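Local coordinates for protein time interval measuring enzyme TIME (Bombyx mori, PDB 2E47) that probably converts superoxide radicals into hydrogen peroxide and oxygen as a copper-zinc enzyme of the superoxide dismutase family, at residues R83-L88 against D106-S111; G55-G60 against C150-I155; N22-Q27 against H34-I39; G45-H50 against V91-N96. All coordinates share one frame; numbering follows the deposited sequence.

Contact 1 (R83-L88 against D106-S111). With ZN (zinc ion), chain F.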
loop_
_atom_site.group_PDB
_atom_site.type_symbol
_atom_site.label_atom_id
_atom_site.label_comp_id
_atom_site.label_asym_id
_atom_site.label_seq_id
_atom_site.Cartn_x
_atom_site.Cartn_y
_atom_site.Cartn_z
ATOM N N ARG A 83 8.623 15.713 17.424
ATOM C CA ARG A 83 8.749 15.359 16.003
ATOM C C ARG A 83 7.432 14.676 15.731
ATOM O O ARG A 83 6.732 14.185 16.660
ATOM C CB ARG A 83 9.913 14.337 15.753
ATOM C CG ARG A 83 9.894 13.037 16.631
ATOM C CD ARG A 83 10.854 11.875 16.160
ATOM N NE ARG A 83 10.281 11.133 15.030
ATOM C CZ ARG A 83 10.821 10.013 14.492
ATOM N NH1 ARG A 83 10.199 9.358 13.520
ATOM N NH2 ARG A 83 11.962 9.530 14.935
ATOM N N HIS A 84 7.077 14.610 14.467
ATOM C CA HIS A 84 5.989 13.711 14.009
ATOM C C HIS A 84 6.486 12.273 14.037
ATOM O O HIS A 84 7.640 12.070 13.890
ATOM C CB HIS A 84 5.591 14.088 12.589
ATOM C CG HIS A 84 5.149 15.518 12.441
ATOM N ND1 HIS A 84 5.486 16.303 11.348
ATOM C CD2 HIS A 84 4.366 16.296 13.242
ATOM C CE1 HIS A 84 4.910 17.487 11.471
ATOM N NE2 HIS A 84 4.248 17.519 12.622
ATOM N N VAL A 85 5.609 11.268 14.172
ATOM C CA VAL A 85 6.030 9.874 14.098
ATOM C C VAL A 85 6.645 9.612 12.696
ATOM O O VAL A 85 7.608 8.848 12.570
ATOM C CB VAL A 85 4.829 8.928 14.427
ATOM C CG1 VAL A 85 5.097 7.413 14.013
ATOM C CG2 VAL A 85 4.558 8.992 15.930
ATOM N N GLY A 86 6.120 10.289 11.668
ATOM C CA GLY A 86 6.594 10.105 10.315
ATOM C C GLY A 86 7.876 10.805 9.880
ATOM O O GLY A 86 8.244 10.714 8.714
ATOM N N ASP A 87 8.535 11.536 10.777
ATOM C CA ASP A 87 9.701 12.331 10.428
ATOM C C ASP A 87 10.878 11.392 10.424
ATOM O O ASP A 87 11.515 11.244 11.457
ATOM C CB ASP A 87 9.941 13.402 11.509
ATOM C CG ASP A 87 8.896 14.539 11.458
ATOM O OD1 ASP A 87 8.131 14.583 10.507
ATOM O OD2 ASP A 87 8.845 15.385 12.356
ATOM N N LEU A 88 11.181 10.741 9.319
ATOM C CA LEU A 88 12.352 9.827 9.286
ATOM C C LEU A 88 13.586 10.601 8.956
ATOM O O LEU A 88 14.665 10.035 9.017
ATOM C CB LEU A 88 12.207 8.677 8.271
ATOM C CG LEU A 88 10.992 7.761 8.505
ATOM C CD1 LEU A 88 10.624 6.950 7.242
ATOM C CD2 LEU A 88 11.193 6.833 9.710
ATOM N N ASP A 106 12.812 4.882 16.389
ATOM C CA ASP A 106 12.083 4.468 17.617
ATOM C C ASP A 106 10.695 5.084 17.752
ATOM O O ASP A 106 10.091 4.932 18.801
ATOM C CB ASP A 106 12.902 4.785 18.885
ATOM C CG ASP A 106 13.367 6.251 18.933
ATOM O OD1 ASP A 106 13.097 6.991 17.947
ATOM O OD2 ASP A 106 13.984 6.668 19.952
ATOM N N GLN A 107 10.164 5.748 16.725
ATOM C CA GLN A 107 8.782 6.241 16.807
ATOM C C GLN A 107 7.768 5.401 15.982
ATOM O O GLN A 107 6.671 5.095 16.459
ATOM C CB GLN A 107 8.743 7.710 16.336
ATOM C CG GLN A 107 8.177 8.708 17.297
ATOM C CD GLN A 107 8.899 8.609 18.583
ATOM O OE1 GLN A 107 10.114 8.741 18.618
ATOM N NE2 GLN A 107 8.184 8.280 19.642
ATOM N N ILE A 108 8.116 5.066 14.738
ATOM C CA ILE A 108 7.259 4.255 13.907
ATOM C C ILE A 108 7.129 2.812 14.451
ATOM O O ILE A 108 8.034 2.295 15.101
ATOM C CB ILE A 108 7.753 4.220 12.418
ATOM C CG1 ILE A 108 9.182 3.676 12.297
ATOM C CG2 ILE A 108 7.671 5.656 11.748
ATOM C CD1 ILE A 108 9.687 3.429 10.797
ATOM N N SER A 109 6.050 2.160 14.089
ATOM C CA SER A 109 5.834 0.792 14.441
ATOM C C SER A 109 5.064 0.134 13.262
ATOM O O SER A 109 4.487 0.806 12.375
ATOM C CB SER A 109 4.971 0.716 15.707
ATOM O OG SER A 109 4.858 -0.622 16.190
ATOM N N LEU A 110 5.048 -1.185 13.291
ATOM C CA LEU A 110 4.352 -1.989 12.317
ATOM C C LEU A 110 2.903 -2.251 12.734
ATOM O O LEU A 110 2.081 -2.633 11.910
ATOM C CB LEU A 110 5.128 -3.274 12.083
ATOM C CG LEU A 110 6.468 -3.061 11.337
ATOM C CD1 LEU A 110 6.804 -4.387 10.738
ATOM C CD2 LEU A 110 6.475 -1.990 10.272
ATOM N N SER A 111 2.577 -1.966 13.996
ATOM C CA SER A 111 1.191 -2.047 14.490
ATOM C C SER A 111 0.949 -1.025 15.617
ATOM O O SER A 111 1.845 -0.271 15.985
ATOM C CB SER A 111 0.851 -3.477 14.965
ATOM O OG SER A 111 1.664 -3.856 16.061
HETATM ZN ZN ZN F . 6.980 16.205 9.894
#
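Gln107 lays its CB over the guanidinium of Arg83, 3.5 Å above the centre of that plane, and the two side chains slide past each other in opposite directions. Asp87 O stands over the opposite face of the same group, offset toward the rim, which leaves the cation sandwiched. Val85 touches the same glutamine, CG2 on CG, while Ile108 brings CG2 to 3.3 Å from Val85 O and CD1 to 3.9 Å from Leu88 CD2. No hydrogen bond crosses between the segments; what joins them is packing, plus the charge of Asp106 OD1, which lies 4.1 Å from Arg83 NH2 and well out of the guanidinium plane.

The arginine is positioned by its own loop. With its chain bent at chi3 (-79°), NE gives His84 O a nearly straight bond of 3.0 Å lying in the guanidinium plane, and NH1 reaches Val85 O from above that carbonyl's plane. Asp87 N meets His84 O from the other face of the carbonyl, closing the type I turn. NH2 has a salt bridge to Asp105.

That turn presents two zinc ligands, His84 ND1 and Asp87 OD1, each 2.1 Å from the metal, and His84 N holds Asp87 OD2 at 2.9 Å. His67 and His75 complete the three-histidine, one-aspartate zinc site characteristic of Cu,Zn superoxide dismutases.

Contact 2 (G55-G60 against C150-I155). With NAG (2-acetamido-2-deoxy-beta-D-glucopyranose), chain D.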
loop_
_atom_site.group_PDB
_atom_site.type_symbol
_atom_site.label_atom_id
_atom_site.label_comp_id
_atom_site.label_asym_id
_atom_site.label_seq_id
_atom_site.Cartn_x
_atom_site.Cartn_y
_atom_site.Cartn_z
ATOM N N GLY A 55 -2.477 6.457 2.769
ATOM C CA GLY A 55 -1.857 5.611 1.701
ATOM C C GLY A 55 -2.730 5.685 0.477
ATOM O O GLY A 55 -3.039 4.688 -0.168
ATOM N N ASP A 56 -3.108 6.917 0.171
ATOM C CA ASP A 56 -4.085 7.251 -0.866
ATOM C C ASP A 56 -3.344 7.951 -2.018
ATOM O O ASP A 56 -2.925 9.122 -1.910
ATOM C CB ASP A 56 -5.125 8.197 -0.292
ATOM C CG ASP A 56 -6.117 8.663 -1.344
ATOM O OD1 ASP A 56 -6.046 8.220 -2.525
ATOM O OD2 ASP A 56 -6.969 9.488 -1.022
ATOM N N LEU A 57 -3.198 7.213 -3.105
ATOM C CA LEU A 57 -2.439 7.641 -4.260
ATOM C C LEU A 57 -3.353 8.081 -5.424
ATOM O O LEU A 57 -2.878 8.227 -6.550
ATOM C CB LEU A 57 -1.496 6.485 -4.705
ATOM C CG LEU A 57 -0.048 6.340 -4.179
ATOM C CD1 LEU A 57 0.210 6.847 -2.776
ATOM C CD2 LEU A 57 0.456 4.911 -4.369
ATOM N N SER A 58 -4.650 8.265 -5.146
ATOM C CA SER A 58 -5.633 8.628 -6.149
ATOM C C SER A 58 -5.403 10.004 -6.730
ATOM O O SER A 58 -5.698 10.233 -7.861
ATOM C CB SER A 58 -7.057 8.486 -5.617
ATOM O OG SER A 58 -7.346 9.428 -4.595
ATOM N N GLY A 59 -4.820 10.924 -5.974
ATOM C CA GLY A 59 -4.416 12.196 -6.584
ATOM C C GLY A 59 -2.905 12.359 -6.622
ATOM O O GLY A 59 -2.383 13.477 -6.402
ATOM N N GLY A 60 -2.195 11.251 -6.905
ATOM C CA GLY A 60 -0.742 11.234 -6.945
ATOM C C GLY A 60 -0.223 11.418 -5.533
ATOM O O GLY A 60 -0.919 11.077 -4.601
ATOM N N CYS A 150 6.291 8.546 -4.204
ATOM C CA CYS A 150 5.650 7.975 -3.034
ATOM C C CYS A 150 5.289 6.528 -3.244
ATOM O O CYS A 150 5.149 6.080 -4.400
ATOM C CB CYS A 150 4.352 8.755 -2.650
ATOM S SG CYS A 150 3.281 9.166 -3.947
ATOM N N GLY A 151 5.115 5.792 -2.152
ATOM C CA GLY A 151 4.623 4.431 -2.269
ATOM C C GLY A 151 3.822 4.093 -1.042
ATOM O O GLY A 151 4.167 4.525 0.044
ATOM N N VAL A 152 2.775 3.311 -1.206
ATOM C CA VAL A 152 2.065 2.762 -0.052
ATOM C C VAL A 152 2.908 1.699 0.676
ATOM O O VAL A 152 3.575 0.854 0.060
ATOM C CB VAL A 152 0.698 2.129 -0.441
ATOM C CG1 VAL A 152 -0.047 1.768 0.816
ATOM C CG2 VAL A 152 -0.136 3.091 -1.256
ATOM N N ILE A 153 2.912 1.744 1.990
ATOM C CA ILE A 153 3.630 0.714 2.773
ATOM C C ILE A 153 2.787 -0.551 2.904
ATOM O O ILE A 153 1.748 -0.515 3.577
ATOM C CB ILE A 153 3.942 1.250 4.155
ATOM C CG1 ILE A 153 4.752 2.536 4.022
ATOM C CG2 ILE A 153 4.691 0.207 5.008
ATOM C CD1 ILE A 153 4.924 3.402 5.350
ATOM N N GLY A 154 3.214 -1.644 2.227
ATOM C CA GLY A 154 2.445 -2.867 2.169
ATOM C C GLY A 154 3.043 -3.947 3.054
ATOM O O GLY A 154 4.192 -3.848 3.432
ATOM N N ILE A 155 2.252 -4.967 3.359
ATOM C CA ILE A 155 2.672 -6.106 4.137
ATOM C C ILE A 155 3.602 -6.906 3.232
ATOM O O ILE A 155 3.293 -7.263 2.105
ATOM C CB ILE A 155 1.448 -6.988 4.652
ATOM C CG1 ILE A 155 0.695 -6.215 5.722
ATOM C CG2 ILE A 155 1.963 -8.291 5.299
ATOM C CD1 ILE A 155 -0.729 -6.724 6.080
HETATM C C1 NAG D . -9.694 8.219 -8.969
HETATM C C2 NAG D . -10.699 8.529 -10.083
HETATM C C3 NAG D . -10.338 9.836 -10.793
HETATM C C4 NAG D . -9.991 10.922 -9.754
HETATM C C5 NAG D . -9.039 10.428 -8.653
HETATM C C6 NAG D . -8.752 11.463 -7.551
HETATM C C7 NAG D . -11.815 6.641 -11.203
HETATM C C8 NAG D . -11.964 5.961 -12.542
HETATM N N2 NAG D . -10.764 7.447 -11.038
HETATM O O3 NAG D . -11.426 10.239 -11.633
HETATM O O4 NAG D . -9.642 12.190 -10.297
HETATM O O5 NAG D . -9.692 9.318 -8.083
HETATM O O6 NAG D . -9.980 11.865 -6.971
HETATM O O7 NAG D . -12.676 6.412 -10.345
#
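Leu57 and Val152 cross obliquely, the leucine spreading its two methyls over the start of segment 150-155. Its CD2 comes within 3.7 Å of Val152 CG2, and its CD1 lies 4.0 Å from Cys150 SG, so a single branched tip spans both residues on that side of the strand. With Val152 CG1 anti to the backbone N (chi1 -172°), CG2 is anti to the carbonyl carbon and faces the loop; there it also meets Gly55 O at 3.5 Å. Val152 CG2 thus meets both a backbone oxygen and an apolar methyl. No hydrogen bond links the segments.

The loop keeps its shape through bonds of its own. Asp56 OD1 accepts from Ser58 OG on its syn lone pair and from Ser58 N on its anti side, 3.0 Å away, which forms an Asx turn. A type I turn from Leu57 to Gly60 follows directly, closed by Gly60 N on Leu57 O.

Ser58 O comes 3.3 Å from C6, the exocyclic carbon of the N-acetylglucosamine of chain D. Val152 also packs on Val152 of the second subunit, and Asp56 on Leu156 of that subunit. With Cys150 SG tied to Cys61, the arrangement is the disulfide-anchored loop at the dimer interface typical of Cu,Zn superoxide dismutases.

Contact 3 (N22-Q27 against H34-I39); sequences NITFTQ and HVQGGI. With NAG (2-acetamido-2-deoxy-beta-D-glucopyranose), chain C.
Thr26 and His34 form a hydrogen-bonded antiparallel pair, their side chains side by side and pointing the same way. His34 can be followed outward from CB, which lies 3.4 Å from Thr26 OG1 and also near Thr26 O. CG stands anti to the backbone N (chi1 -169°), leading the imidazole away from strand 22-27. One face of the ring then receives Gln36 CG, 4.2 Å above its centre, and the tip, NE2, is hydrogen-bonded to Asp102 of strand 98-105. The base of this residue is therefore gripped by the hairpin partner and its tip by the strand beyond. Thr26 OG1 adds a weak bond to His34 O.

The backbone evidence for the register is regular. Thr26 N and O exchange bonds with His34 O and N, the latter at 2.7 Å; Thr24 and Gln36 do the same, with Thr24 N to Gln36 O at 3.0 Å. Toward the other end the pairing of Asn22 with Gly38 lengthens to 3.3 Å in both directions, Asn22 N to Gly38 O being weak.

The face carrying Phe25 and Val35 is apolar. Val35 CG2 lies 3.9 Å from Phe25 CD1, the two side chains running the same way, and Val35 CG1 packs against Ile23 CG2 at 3.5 Å. Asn22 and Thr24 share the other face, and Asn22 ND2 is covalently bonded to C1 of a sugar residue, an N-linked glycosylation site. With an axis angle of 166°, this is an antiparallel beta hairpin of the Greek-key barrel of Cu,Zn superoxide dismutases.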
loop_
_atom_site.group_PDB
_atom_site.type_symbol
_atom_site.label_atom_id
_atom_site.label_comp_id
_atom_site.label_asym_id
_atom_site.label_seq_id
_atom_site.Cartn_x
_atom_site.Cartn_y
_atom_site.Cartn_z
ATOM N N ASN A 22 13.239 0.420 -3.308
ATOM C CA ASN A 22 12.518 -0.435 -2.362
ATOM C C ASN A 22 12.951 0.020 -0.996
ATOM O O ASN A 22 14.160 0.207 -0.761
ATOM C CB ASN A 22 12.971 -1.906 -2.486
ATOM C CG ASN A 22 12.760 -2.462 -3.912
ATOM O OD1 ASN A 22 11.615 -2.445 -4.407
ATOM N ND2 ASN A 22 13.868 -2.866 -4.592
ATOM N N ILE A 23 11.980 0.164 -0.111
ATOM C CA ILE A 23 12.222 0.444 1.322
ATOM C C ILE A 23 11.484 -0.560 2.160
ATOM O O ILE A 23 10.278 -0.689 2.017
ATOM C CB ILE A 23 11.822 1.905 1.691
ATOM C CG1 ILE A 23 12.598 2.880 0.793
ATOM C CG2 ILE A 23 12.139 2.245 3.232
ATOM C CD1 ILE A 23 11.796 3.239 -0.369
ATOM N N THR A 24 12.233 -1.246 3.037
ATOM C CA THR A 24 11.790 -2.356 3.811
ATOM C C THR A 24 11.759 -1.925 5.313
ATOM O O THR A 24 12.628 -1.188 5.724
ATOM C CB THR A 24 12.833 -3.489 3.521
ATOM O OG1 THR A 24 12.359 -4.373 2.455
ATOM C CG2 THR A 24 13.266 -4.183 4.670
ATOM N N PHE A 25 10.809 -2.420 6.103
ATOM C CA PHE A 25 10.704 -2.028 7.524
ATOM C C PHE A 25 10.664 -3.302 8.310
ATOM O O PHE A 25 9.798 -4.106 8.062
ATOM C CB PHE A 25 9.377 -1.307 7.744
ATOM C CG PHE A 25 9.222 -0.047 6.919
ATOM C CD1 PHE A 25 9.487 1.198 7.502
ATOM C CD2 PHE A 25 8.845 -0.106 5.589
ATOM C CE1 PHE A 25 9.364 2.357 6.765
ATOM C CE2 PHE A 25 8.709 1.054 4.803
ATOM C CZ PHE A 25 8.949 2.298 5.395
ATOM N N THR A 26 11.526 -3.484 9.295
ATOM C CA THR A 26 11.572 -4.735 10.017
ATOM C C THR A 26 11.704 -4.399 11.474
ATOM O O THR A 26 12.490 -3.525 11.849
ATOM C CB THR A 26 12.774 -5.607 9.522
ATOM O OG1 THR A 26 13.971 -4.908 9.798
ATOM C CG2 THR A 26 12.805 -5.645 8.044
ATOM N N GLN A 27 10.889 -5.039 12.294
ATOM C CA GLN A 27 10.828 -4.731 13.683
ATOM C C GLN A 27 12.070 -5.376 14.297
ATOM O O GLN A 27 12.462 -6.450 13.882
ATOM C CB GLN A 27 9.525 -5.298 14.299
ATOM C CG GLN A 27 9.283 -4.805 15.753
ATOM C CD GLN A 27 7.812 -4.453 16.074
ATOM O OE1 GLN A 27 7.015 -4.073 15.200
ATOM N NE2 GLN A 27 7.474 -4.524 17.361
ATOM N N HIS A 34 13.823 -1.232 11.900
ATOM C CA HIS A 34 14.968 -1.055 11.035
ATOM C C HIS A 34 14.403 -0.789 9.653
ATOM O O HIS A 34 13.692 -1.642 9.060
ATOM C CB HIS A 34 15.824 -2.326 11.054
ATOM C CG HIS A 34 17.157 -2.164 10.419
ATOM N ND1 HIS A 34 17.968 -3.242 10.114
ATOM C CD2 HIS A 34 17.850 -1.060 10.061
ATOM C CE1 HIS A 34 19.095 -2.801 9.573
ATOM N NE2 HIS A 34 19.051 -1.479 9.538
ATOM N N VAL A 35 14.731 0.379 9.116
ATOM C CA VAL A 35 14.379 0.806 7.744
ATOM C C VAL A 35 15.576 0.670 6.822
ATOM O O VAL A 35 16.626 1.218 7.089
ATOM C CB VAL A 35 13.936 2.307 7.797
ATOM C CG1 VAL A 35 13.420 2.849 6.438
ATOM C CG2 VAL A 35 12.861 2.514 8.907
ATOM N N GLN A 36 15.485 -0.073 5.740
ATOM C CA GLN A 36 16.629 -0.160 4.847
ATOM C C GLN A 36 16.245 -0.233 3.366
ATOM O O GLN A 36 15.146 -0.620 3.015
ATOM C CB GLN A 36 17.567 -1.327 5.246
ATOM C CG GLN A 36 16.910 -2.500 5.926
ATOM C CD GLN A 36 17.839 -3.682 6.265
ATOM O OE1 GLN A 36 19.110 -3.679 6.076
ATOM N NE2 GLN A 36 17.206 -4.703 6.812
ATOM N N GLY A 37 17.160 0.097 2.479
ATOM C CA GLY A 37 16.889 -0.113 1.074
ATOM C C GLY A 37 17.754 0.824 0.302
ATOM O O GLY A 37 18.772 1.331 0.826
ATOM N N GLY A 38 17.332 1.096 -0.930
ATOM C CA GLY A 38 18.187 1.788 -1.877
ATOM C C GLY A 38 17.235 2.497 -2.766
ATOM O O GLY A 38 16.170 1.962 -3.035
ATOM N N ILE A 39 17.590 3.704 -3.209
ATOM C CA ILE A 39 16.768 4.463 -4.166
ATOM C C ILE A 39 17.778 4.975 -5.160
ATOM O O ILE A 39 18.874 5.301 -4.765
ATOM C CB ILE A 39 16.041 5.631 -3.491
ATOM C CG1 ILE A 39 15.149 5.128 -2.340
ATOM C CG2 ILE A 39 15.179 6.442 -4.475
ATOM C CD1 ILE A 39 14.683 6.357 -1.530
HETATM C C1 NAG C . 13.835 -4.221 -5.136
HETATM C C2 NAG C . 13.648 -5.709 -4.773
HETATM C C3 NAG C . 14.150 -6.684 -5.858
HETATM C C4 NAG C . 14.203 -6.198 -7.311
HETATM C C5 NAG C . 14.026 -4.688 -7.484
HETATM C C6 NAG C . 13.291 -4.362 -8.791
HETATM C C7 NAG C . 13.575 -6.396 -2.334
HETATM C C8 NAG C . 12.353 -5.610 -2.022
HETATM N N2 NAG C . 14.249 -6.090 -3.469
HETATM O O3 NAG C . 13.426 -7.896 -5.793
HETATM O O4 NAG C . 15.536 -6.454 -7.697
HETATM O O5 NAG C . 13.293 -4.096 -6.420
HETATM O O6 NAG C . 13.935 -4.881 -9.939
HETATM O O7 NAG C . 13.885 -7.271 -1.525
#

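Contact 4 (G45-H50 against V91-N96); sequences GEYGFH and VVFDEN. With CU (copper (II) ion), chain E.
Val91 pairs with Tyr47 through two backbone bonds, Val91 N to Tyr47 O at 2.8 Å and Tyr47 N to Val91 O at 3.1 Å. Its side chain reaches further along the neighbouring strand: CG1, anti to the carbonyl carbon (chi1 -62°), rests 3.8 Å from Phe49 CG and equally close to Phe49 CB, the two side chains crossing at a slant, while CG2 approaches Tyr47 O. Val91 O also lies at the edge of the Tyr47 ring, near its plane, and receives a CA-H contact from Glu46. Farther along strand 45-52, His50 ND1 binds copper together with His52, His67 and His124.

Val92 follows on the face shared with Glu46, a non-hydrogen-bonded pair whose CA atoms are 4.5 Å apart. Its CG1 and its CA lean on Gly45 O rather than on the Glu46 side chain.

Phe93 returns to the Val91 face. It closes the ladder with Gly45, Phe93 N giving Gly45 O a bond of 2.9 Å, matched by a longer one from Gly45 N to Phe93 O. The ring of Phe93 brings CD2 to 3.3 Å from Tyr47 CD1, with the planes at 89° and the centroids 5.2 Å apart. Tyr47 OH is hydrogen-bonded to Pro43 O, which fixes the far end of the ring. After Phe93 the chain leaves the sheet, and Asp94 OD2 accepts from Tyr98 N.

Strand 87-93 thus lines one side of strand 45-52, whose other neighbour is strand 120-124; Val91 touches Leu123 there and Ile101 of strand 98-105.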
loop_
_atom_site.group_PDB
_atom_site.type_symbol
_atom_site.label_atom_id
_atom_site.label_comp_id
_atom_site.label_asym_id
_atom_site.label_seq_id
_atom_site.Cartn_x
_atom_site.Cartn_y
_atom_site.Cartn_z
ATOM N N GLY A 45 23.198 14.661 -2.681
ATOM C CA GLY A 45 22.527 15.649 -1.840
ATOM C C GLY A 45 21.663 14.964 -0.804
ATOM O O GLY A 45 21.813 13.791 -0.576
ATOM N N GLU A 46 20.796 15.713 -0.127
ATOM C CA GLU A 46 19.905 15.159 0.907
ATOM C C GLU A 46 18.487 15.589 0.639
ATOM O O GLU A 46 18.248 16.703 0.138
ATOM C CB GLU A 46 20.334 15.571 2.337
ATOM C CG GLU A 46 20.294 17.006 2.697
ATOM C CD GLU A 46 20.740 17.306 4.191
ATOM O OE1 GLU A 46 20.645 18.505 4.623
ATOM O OE2 GLU A 46 21.132 16.356 4.913
ATOM N N TYR A 47 17.531 14.717 0.974
ATOM C CA TYR A 47 16.148 14.925 0.527
ATOM C C TYR A 47 15.228 14.407 1.607
ATOM O O TYR A 47 15.458 13.290 2.125
ATOM C CB TYR A 47 15.910 14.133 -0.761
ATOM C CG TYR A 47 16.879 14.545 -1.907
ATOM C CD1 TYR A 47 18.123 13.917 -2.054
ATOM C CD2 TYR A 47 16.543 15.515 -2.793
ATOM C CE1 TYR A 47 19.038 14.252 -3.053
ATOM C CE2 TYR A 47 17.458 15.858 -3.833
ATOM C CZ TYR A 47 18.693 15.220 -3.931
ATOM O OH TYR A 47 19.584 15.551 -4.943
ATOM N N GLY A 48 14.187 15.185 1.912
ATOM C CA GLY A 48 13.189 14.805 2.903
ATOM C C GLY A 48 12.577 13.479 2.608
ATOM O O GLY A 48 12.258 13.172 1.456
ATOM N N PHE A 49 12.438 12.650 3.635
ATOM C CA PHE A 49 11.822 11.360 3.440
ATOM C C PHE A 49 10.919 11.110 4.640
ATOM O O PHE A 49 11.393 11.075 5.750
ATOM C CB PHE A 49 12.935 10.359 3.430
ATOM C CG PHE A 49 12.505 8.984 3.060
ATOM C CD1 PHE A 49 12.676 7.941 3.947
ATOM C CD2 PHE A 49 12.018 8.735 1.821
ATOM C CE1 PHE A 49 12.299 6.674 3.594
ATOM C CE2 PHE A 49 11.643 7.496 1.452
ATOM C CZ PHE A 49 11.767 6.454 2.354
ATOM N N HIS A 50 9.606 10.991 4.439
ATOM C CA HIS A 50 8.681 10.917 5.584
ATOM C C HIS A 50 7.585 9.885 5.373
ATOM O O HIS A 50 7.285 9.600 4.238
ATOM C CB HIS A 50 7.978 12.246 5.785
ATOM C CG HIS A 50 8.860 13.439 5.581
ATOM N ND1 HIS A 50 8.527 14.459 4.711
ATOM C CD2 HIS A 50 10.058 13.778 6.146
ATOM C CE1 HIS A 50 9.487 15.371 4.746
ATOM N NE2 HIS A 50 10.422 14.992 5.615
ATOM N N VAL A 91 17.240 11.442 3.283
ATOM C CA VAL A 91 18.076 10.373 2.740
ATOM C C VAL A 91 19.158 10.998 1.878
ATOM O O VAL A 91 18.919 11.996 1.235
ATOM C CB VAL A 91 17.283 9.296 1.905
ATOM C CG1 VAL A 91 16.290 8.615 2.789
ATOM C CG2 VAL A 91 16.541 9.886 0.776
ATOM N N VAL A 92 20.342 10.388 1.861
ATOM C CA VAL A 92 21.464 10.947 1.136
ATOM C C VAL A 92 21.780 10.202 -0.144
ATOM O O VAL A 92 21.888 8.981 -0.108
ATOM C CB VAL A 92 22.697 10.891 2.019
ATOM C CG1 VAL A 92 23.915 11.389 1.208
ATOM C CG2 VAL A 92 22.425 11.707 3.381
ATOM N N PHE A 93 21.902 10.927 -1.259
ATOM C CA PHE A 93 22.301 10.348 -2.544
ATOM C C PHE A 93 23.788 10.559 -2.796
ATOM O O PHE A 93 24.336 11.585 -2.402
ATOM C CB PHE A 93 21.478 10.949 -3.696
ATOM C CG PHE A 93 20.103 10.405 -3.747
ATOM C CD1 PHE A 93 19.770 9.430 -4.670
ATOM C CD2 PHE A 93 19.137 10.822 -2.797
ATOM C CE1 PHE A 93 18.527 8.884 -4.680
ATOM C CE2 PHE A 93 17.853 10.318 -2.834
ATOM C CZ PHE A 93 17.544 9.342 -3.787
ATOM N N ASP A 94 24.438 9.565 -3.436
ATOM C CA ASP A 94 25.864 9.684 -3.728
ATOM C C ASP A 94 26.037 10.238 -5.113
ATOM O O ASP A 94 25.058 10.495 -5.818
ATOM C CB ASP A 94 26.638 8.352 -3.541
ATOM C CG ASP A 94 26.208 7.272 -4.515
ATOM O OD1 ASP A 94 26.353 6.094 -4.191
ATOM O OD2 ASP A 94 25.641 7.595 -5.576
ATOM N N GLU A 95 27.301 10.403 -5.515
ATOM C CA GLU A 95 27.667 10.941 -6.832
ATOM C C GLU A 95 27.099 10.105 -7.963
ATOM O O GLU A 95 26.864 10.611 -9.055
ATOM C CB GLU A 95 29.192 11.006 -6.924
ATOM C CG GLU A 95 29.779 12.053 -5.998
ATOM C CD GLU A 95 30.372 13.244 -6.751
ATOM O OE1 GLU A 95 29.595 14.062 -7.325
ATOM O OE2 GLU A 95 31.633 13.355 -6.764
ATOM N N ASN A 96 26.838 8.831 -7.675
ATOM C CA ASN A 96 26.193 7.908 -8.622
ATOM C C ASN A 96 24.669 7.961 -8.604
ATOM O O ASN A 96 24.037 7.041 -9.129
ATOM C CB ASN A 96 26.615 6.452 -8.334
ATOM C CG ASN A 96 28.140 6.252 -8.366
ATOM O OD1 ASN A 96 28.864 6.602 -7.415
ATOM N ND2 ASN A 96 28.625 5.662 -9.448
HETATM CU CU CU E . 6.759 15.001 3.853
#

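Overall arrangement
All four contacts reach the same antiparallel sheet, and two hold metal ligands. Contacts 1 and 4 share strand 87-93 though their centres lie about 19 Å apart; they meet where Gly86 O comes 3.3 Å from His50 CB, joining the zinc-binding turn to a copper ligand. His67, which binds both metals, links the sites further. Contact 3 touches all three others: its Val35 CG2 lies 3.8 Å from Ile108 CD1 of contact 1, its Ile23 CG1 is 4.0 Å from Phe49 CZ of contact 4, and its Phe25 packs on Ile153 of contact 2. Contact 2 does not touch contacts 1 or 4, yet its Cys150 side chain is about 9 Å from the copper.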